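Side-chain contacts in packaging protein UL32 (Human herpesvirus 8 type M, PDB 6XF9), which binds zinc, assembles into a pentameric ring and is required for herpesviral packaging, probably by controlling cleavage and packaging of the viral genome: residues S24-H29 with P37-I42; C88-M93 with P222-A227. All coordinates share one frame; numbering follows the deposited sequence.

Contact 1 (S24-H29 with P37-I42)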
loop_
_atom_site.group_PDB
_atom_site.type_symbol
_atom_site.label_atom_id
_atom_site.label_comp_id
_atom_site.label_asym_id
_atom_site.label_seq_id
_atom_site.Cartn_x
_atom_site.Cartn_y
_atom_site.Cartn_z
ATOM N N SER D 24 4.009 -44.583 -14.955
ATOM C CA SER D 24 4.685 -43.364 -14.533
ATOM C C SER D 24 5.129 -42.485 -15.702
ATOM O O SER D 24 5.893 -41.532 -15.503
ATOM C CB SER D 24 5.880 -43.728 -13.654
ATOM O OG SER D 24 5.417 -44.342 -12.463
ATOM N N LEU D 25 4.651 -42.764 -16.907
ATOM C CA LEU D 25 4.878 -41.905 -18.052
ATOM C C LEU D 25 3.657 -41.009 -18.225
ATOM O O LEU D 25 2.555 -41.337 -17.780
ATOM C CB LEU D 25 5.092 -42.729 -19.318
ATOM C CG LEU D 25 6.296 -43.665 -19.372
ATOM C CD1 LEU D 25 6.104 -44.713 -20.490
ATOM C CD2 LEU D 25 7.595 -42.942 -19.530
ATOM N N LEU D 26 3.862 -39.860 -18.847
ATOM C CA LEU D 26 2.763 -38.931 -19.097
ATOM C C LEU D 26 1.985 -39.310 -20.362
ATOM O O LEU D 26 2.511 -40.003 -21.235
ATOM C CB LEU D 26 3.312 -37.516 -19.210
ATOM C CG LEU D 26 3.711 -36.899 -17.884
ATOM C CD1 LEU D 26 4.497 -35.658 -18.152
ATOM C CD2 LEU D 26 2.443 -36.556 -17.122
ATOM N N PRO D 27 0.725 -38.869 -20.485
ATOM C CA PRO D 27 -0.045 -39.145 -21.713
ATOM C C PRO D 27 0.563 -38.477 -22.945
ATOM O O PRO D 27 1.056 -37.345 -22.880
ATOM C CB PRO D 27 -1.430 -38.565 -21.400
ATOM C CG PRO D 27 -1.523 -38.532 -19.922
ATOM C CD PRO D 27 -0.122 -38.304 -19.419
ATOM N N GLU D 28 0.501 -39.188 -24.088
ATOM C CA GLU D 28 1.155 -38.706 -25.310
ATOM C C GLU D 28 0.500 -37.426 -25.820
ATOM O O GLU D 28 1.183 -36.432 -26.102
ATOM C CB GLU D 28 1.131 -39.792 -26.391
ATOM N N HIS D 29 -0.826 -37.428 -25.931
ATOM C CA HIS D 29 -1.586 -36.287 -26.436
ATOM C C HIS D 29 -2.711 -36.073 -25.434
ATOM O O HIS D 29 -3.866 -36.460 -25.676
ATOM C CB HIS D 29 -2.084 -36.537 -27.864
ATOM C CG HIS D 29 -0.989 -36.881 -28.838
ATOM N ND1 HIS D 29 -0.036 -35.969 -29.247
ATOM C CD2 HIS D 29 -0.715 -38.029 -29.503
ATOM C CE1 HIS D 29 0.784 -36.542 -30.114
ATOM N NE2 HIS D 29 0.392 -37.791 -30.288
ATOM N N PRO D 37 -7.184 -42.159 -16.584
ATOM C CA PRO D 37 -7.266 -42.739 -15.236
ATOM C C PRO D 37 -5.978 -42.629 -14.435
ATOM O O PRO D 37 -6.042 -42.528 -13.204
ATOM C CB PRO D 37 -7.654 -44.196 -15.504
ATOM C CG PRO D 37 -7.298 -44.434 -16.925
ATOM C CD PRO D 37 -7.498 -43.138 -17.633
ATOM N N ILE D 38 -4.810 -42.651 -15.078
ATOM C CA ILE D 38 -3.562 -42.467 -14.339
ATOM C C ILE D 38 -3.455 -41.040 -13.809
ATOM O O ILE D 38 -3.213 -40.821 -12.616
ATOM C CB ILE D 38 -2.357 -42.854 -15.215
ATOM C CG1 ILE D 38 -2.308 -44.379 -15.351
ATOM C CG2 ILE D 38 -1.048 -42.275 -14.662
ATOM C CD1 ILE D 38 -1.271 -44.892 -16.315
ATOM N N MET D 39 -3.627 -40.046 -14.677
ATOM C CA MET D 39 -3.561 -38.667 -14.205
ATOM C C MET D 39 -4.643 -38.362 -13.173
ATOM O O MET D 39 -4.419 -37.555 -12.258
ATOM C CB MET D 39 -3.678 -37.705 -15.381
ATOM C CG MET D 39 -2.615 -37.902 -16.443
ATOM S SD MET D 39 -0.965 -37.588 -15.793
ATOM C CE MET D 39 -1.045 -35.799 -15.621
ATOM N N THR D 40 -5.821 -38.985 -13.297
ATOM C CA THR D 40 -6.898 -38.705 -12.352
ATOM C C THR D 40 -6.548 -39.218 -10.963
ATOM O O THR D 40 -6.913 -38.606 -9.951
ATOM C CB THR D 40 -8.212 -39.327 -12.831
ATOM O OG1 THR D 40 -8.515 -38.890 -14.167
ATOM C CG2 THR D 40 -9.346 -38.882 -11.918
ATOM N N GLN D 41 -5.864 -40.363 -10.902
ATOM C CA GLN D 41 -5.491 -40.948 -9.617
ATOM C C GLN D 41 -4.338 -40.196 -8.968
ATOM O O GLN D 41 -4.369 -39.935 -7.759
ATOM C CB GLN D 41 -5.125 -42.425 -9.796
ATOM C CG GLN D 41 -5.125 -43.217 -8.506
ATOM C CD GLN D 41 -4.476 -44.589 -8.650
ATOM O OE1 GLN D 41 -4.914 -45.412 -9.457
ATOM N NE2 GLN D 41 -3.425 -44.840 -7.868
ATOM N N ILE D 42 -3.303 -39.850 -9.741
ATOM C CA ILE D 42 -2.204 -39.070 -9.181
ATOM C C ILE D 42 -2.738 -37.751 -8.641
ATOM O O ILE D 42 -2.394 -37.322 -7.536
ATOM C CB ILE D 42 -1.110 -38.849 -10.239
ATOM C CG1 ILE D 42 -0.435 -40.169 -10.588
ATOM C CG2 ILE D 42 -0.079 -37.848 -9.740
ATOM C CD1 ILE D 42 0.575 -40.045 -11.698
#

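Contact 2 (C88-M93 with P222-A227)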
loop_
_atom_site.group_PDB
_atom_site.type_symbol
_atom_site.label_atom_id
_atom_site.label_comp_id
_atom_site.label_asym_id
_atom_site.label_seq_id
_atom_site.Cartn_x
_atom_site.Cartn_y
_atom_site.Cartn_z
ATOM N N CYS D 88 14.513 -38.122 -5.607
ATOM C CA CYS D 88 14.779 -38.219 -7.038
ATOM C C CYS D 88 14.073 -39.440 -7.606
ATOM O O CYS D 88 13.304 -40.111 -6.909
ATOM C CB CYS D 88 16.280 -38.242 -7.301
ATOM S SG CYS D 88 17.157 -39.434 -6.317
ATOM N N TRP D 89 14.312 -39.715 -8.893
ATOM C CA TRP D 89 13.712 -40.902 -9.489
ATOM C C TRP D 89 14.290 -42.174 -8.870
ATOM O O TRP D 89 13.533 -43.032 -8.404
ATOM C CB TRP D 89 13.910 -40.909 -11.012
ATOM C CG TRP D 89 13.424 -42.182 -11.610
ATOM C CD1 TRP D 89 12.151 -42.495 -11.949
ATOM C CD2 TRP D 89 14.208 -43.355 -11.859
ATOM N NE1 TRP D 89 12.093 -43.785 -12.429
ATOM C CE2 TRP D 89 13.351 -44.327 -12.387
ATOM C CE3 TRP D 89 15.559 -43.665 -11.706
ATOM C CZ2 TRP D 89 13.796 -45.586 -12.748
ATOM C CZ3 TRP D 89 16.000 -44.917 -12.073
ATOM C CH2 TRP D 89 15.123 -45.862 -12.575
ATOM N N THR D 90 15.611 -42.251 -8.779
ATOM C CA THR D 90 16.262 -43.464 -8.297
ATOM C C THR D 90 15.818 -43.852 -6.896
ATOM O O THR D 90 15.636 -45.036 -6.609
ATOM C CB THR D 90 17.796 -43.320 -8.311
ATOM O OG1 THR D 90 18.241 -43.059 -9.648
ATOM C CG2 THR D 90 18.455 -44.593 -7.802
ATOM N N SER D 91 15.643 -42.873 -6.021
ATOM C CA SER D 91 15.213 -43.182 -4.659
ATOM C C SER D 91 13.784 -43.692 -4.642
ATOM O O SER D 91 13.432 -44.494 -3.770
ATOM C CB SER D 91 15.344 -41.975 -3.739
ATOM O OG SER D 91 16.629 -41.385 -3.854
ATOM N N THR D 92 12.941 -43.238 -5.580
ATOM C CA THR D 92 11.583 -43.772 -5.669
ATOM C C THR D 92 11.582 -45.187 -6.228
ATOM O O THR D 92 10.865 -46.060 -5.721
ATOM C CB THR D 92 10.728 -42.857 -6.536
ATOM O OG1 THR D 92 10.771 -41.541 -5.980
ATOM C CG2 THR D 92 9.277 -43.353 -6.621
ATOM N N MET D 93 12.398 -45.430 -7.257
ATOM C CA MET D 93 12.562 -46.766 -7.821
ATOM C C MET D 93 13.027 -47.751 -6.752
ATOM O O MET D 93 12.442 -48.827 -6.590
ATOM C CB MET D 93 13.565 -46.692 -8.973
ATOM C CG MET D 93 13.755 -47.938 -9.831
ATOM S SD MET D 93 12.262 -48.571 -10.644
ATOM C CE MET D 93 13.063 -49.522 -11.922
ATOM N N PRO D 222 26.245 -52.665 -5.476
ATOM C CA PRO D 222 26.330 -52.299 -6.901
ATOM C C PRO D 222 25.759 -50.915 -7.216
ATOM O O PRO D 222 24.742 -50.486 -6.662
ATOM C CB PRO D 222 25.499 -53.388 -7.594
ATOM C CG PRO D 222 25.444 -54.527 -6.622
ATOM C CD PRO D 222 25.489 -53.915 -5.268
ATOM N N SER D 223 26.415 -50.235 -8.150
ATOM C CA SER D 223 25.945 -48.939 -8.618
ATOM C C SER D 223 24.633 -49.093 -9.354
ATOM O O SER D 223 24.470 -49.998 -10.175
ATOM C CB SER D 223 26.979 -48.306 -9.543
ATOM O OG SER D 223 26.356 -47.429 -10.464
ATOM N N LEU D 224 23.694 -48.194 -9.071
ATOM C CA LEU D 224 22.412 -48.204 -9.765
ATOM C C LEU D 224 22.438 -47.402 -11.054
ATOM O O LEU D 224 21.408 -47.327 -11.737
ATOM C CB LEU D 224 21.297 -47.682 -8.852
ATOM C CG LEU D 224 21.177 -48.389 -7.498
ATOM C CD1 LEU D 224 19.982 -47.907 -6.713
ATOM C CD2 LEU D 224 21.089 -49.883 -7.711
ATOM N N LEU D 225 23.571 -46.786 -11.393
ATOM C CA LEU D 225 23.646 -46.007 -12.628
ATOM C C LEU D 225 23.176 -46.740 -13.877
ATOM O O LEU D 225 22.415 -46.137 -14.660
ATOM C CB LEU D 225 25.079 -45.517 -12.846
ATOM C CG LEU D 225 25.321 -44.154 -12.249
ATOM C CD1 LEU D 225 26.723 -43.684 -12.589
ATOM C CD2 LEU D 225 24.270 -43.248 -12.833
ATOM N N PRO D 226 23.540 -48.011 -14.124
ATOM C CA PRO D 226 23.040 -48.663 -15.344
ATOM C C PRO D 226 21.523 -48.698 -15.406
ATOM O O PRO D 226 20.945 -48.444 -16.474
ATOM C CB PRO D 226 23.662 -50.063 -15.263
ATOM C CG PRO D 226 24.886 -49.870 -14.430
ATOM C CD PRO D 226 24.470 -48.897 -13.394
ATOM N N ALA D 227 20.859 -49.009 -14.285
ATOM C CA ALA D 227 19.398 -49.044 -14.276
ATOM C C ALA D 227 18.825 -47.687 -14.644
ATOM O O ALA D 227 17.851 -47.595 -15.401
ATOM C CB ALA D 227 18.895 -49.475 -12.903
#

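Contact 1 (S24-H29 with P37-I42)
Leu-26 and Met-39 mark the closest approach of the two backbones, with their CA atoms 8.0 Å apart. Leu-26 and Pro-27 lie in a short, weakly bonded strand that pairs antiparallel with 271-272. Met-39 lies in the first part of helix 37-45. The linker between the two segments is only seven residues long and has neither helix nor strand. The contact therefore closes a short local loop.

Met-39 is the side chain that does the work on the helix. Its CB points toward the 24-29 segment. CG stands beside the backbone N, and the chain then bends twice, at chi2 (-63°) and chi3 (-72°). The bends fold it into a compact hook that meets two neighbours at once. The root of the hook meets the proline: Met-39 CG is 3.7 Å from Pro-27 CG. The sulfur touches both neighbours, with Met-39 SD 3.8 Å from Pro-27 CD and 3.8 Å from Leu-26 CD2. The terminal methyl meets the same leucine atom, with Met-39 CE 3.9 Å from Leu-26 CD2. The CB of Leu-26 points away from the helix, so only the end of its side chain, through CD2, makes the touch. Both pairs of side chains meet at a slant.

Helix 145-164 adds to the packing through Leu-163, which touches both Met-39 and Ile-42. Gln-41 turns elsewhere and bonds to the backbone of Gly-120 and Arg-121.

All the atoms that meet here are carbon or sulfur. The contact therefore rests on dispersion and on partial exclusion of water, with shape rather than bond direction deciding the fit.

Contact 2 (C88-M93 with P222-A227)
The indole of Trp-89 reaches toward Ala-227 by its six-membered ring. CH2 of Trp-89 lies 4.3 Å from Ala-227 O, which approaches obliquely. One face of the indole carries Met-93 from the next turn of the same helix, with Met-93 CB 3.9 Å above the plane and offset toward the rim. Trp-232, further along helix 225-235, forms an edge-to-face pair with the indole. Leu-228 and Ile-231 of that helix also touch it. The ring is thus anchored to one side of helix 225-235.

Thr-90 and Leu-224 make the closest side-chain touch between the segments. Both CB atoms point toward the other segment. The methyl of Thr-90 is anti to the backbone N, which turns it outward from the helix. Thr-90 CG2 then meets Leu-224 CD1 at 3.8 Å. The hydroxyl of Thr-90 is on a different branch and is hydrogen-bonded outside the two segments. The residue therefore offers carbon to the leucine while its buried polar atom is satisfied. The CB of Ala-227 points toward 88-93 but makes no close touch.

Both segments are helix starts. Cys-88 is the N-cap of helix 89-106. The backbone N atoms of Trp-89 and Thr-90 bond to the two carboxylate oxygens of Glu-300, so a negative charge probably stabilises this helix end. On the other segment, Leu-225 N donates to Ser-223 OG at 3.0 Å, with an N-H...O angle of 151°.

Helix 297-304 joins the two starts: it supplies Glu-300 to one, and its Ala-304 is backbone hydrogen-bonded to Leu-224. That helix carries Cys-299, a zinc ligand whose side chain is about 8 Å from that of Thr-90. The arrangement is buried packing of capped helix N-termini near a CxxC zinc site.

In the fold
Contact 1 lies at the surface, its centre about 21 Å from the centre of the chain. Contact 2 is buried, its centre about 11 Å from the same point. Their nearest atoms are about 6 Å apart. They use different helices but share neighbours. Met-280 touches Ser-24 and Trp-89, and helix 124-133 packs against residues from 37-42 and from 88-93. Contact 1 joins parts close in sequence, whereas contact 2 joins segments 129 residues apart. Contact 1 is purely apolar and away from the zinc sites. Contact 2 adds an aromatic ring and capped helix ends near a zinc site. Neither touches another subunit of the pentamer.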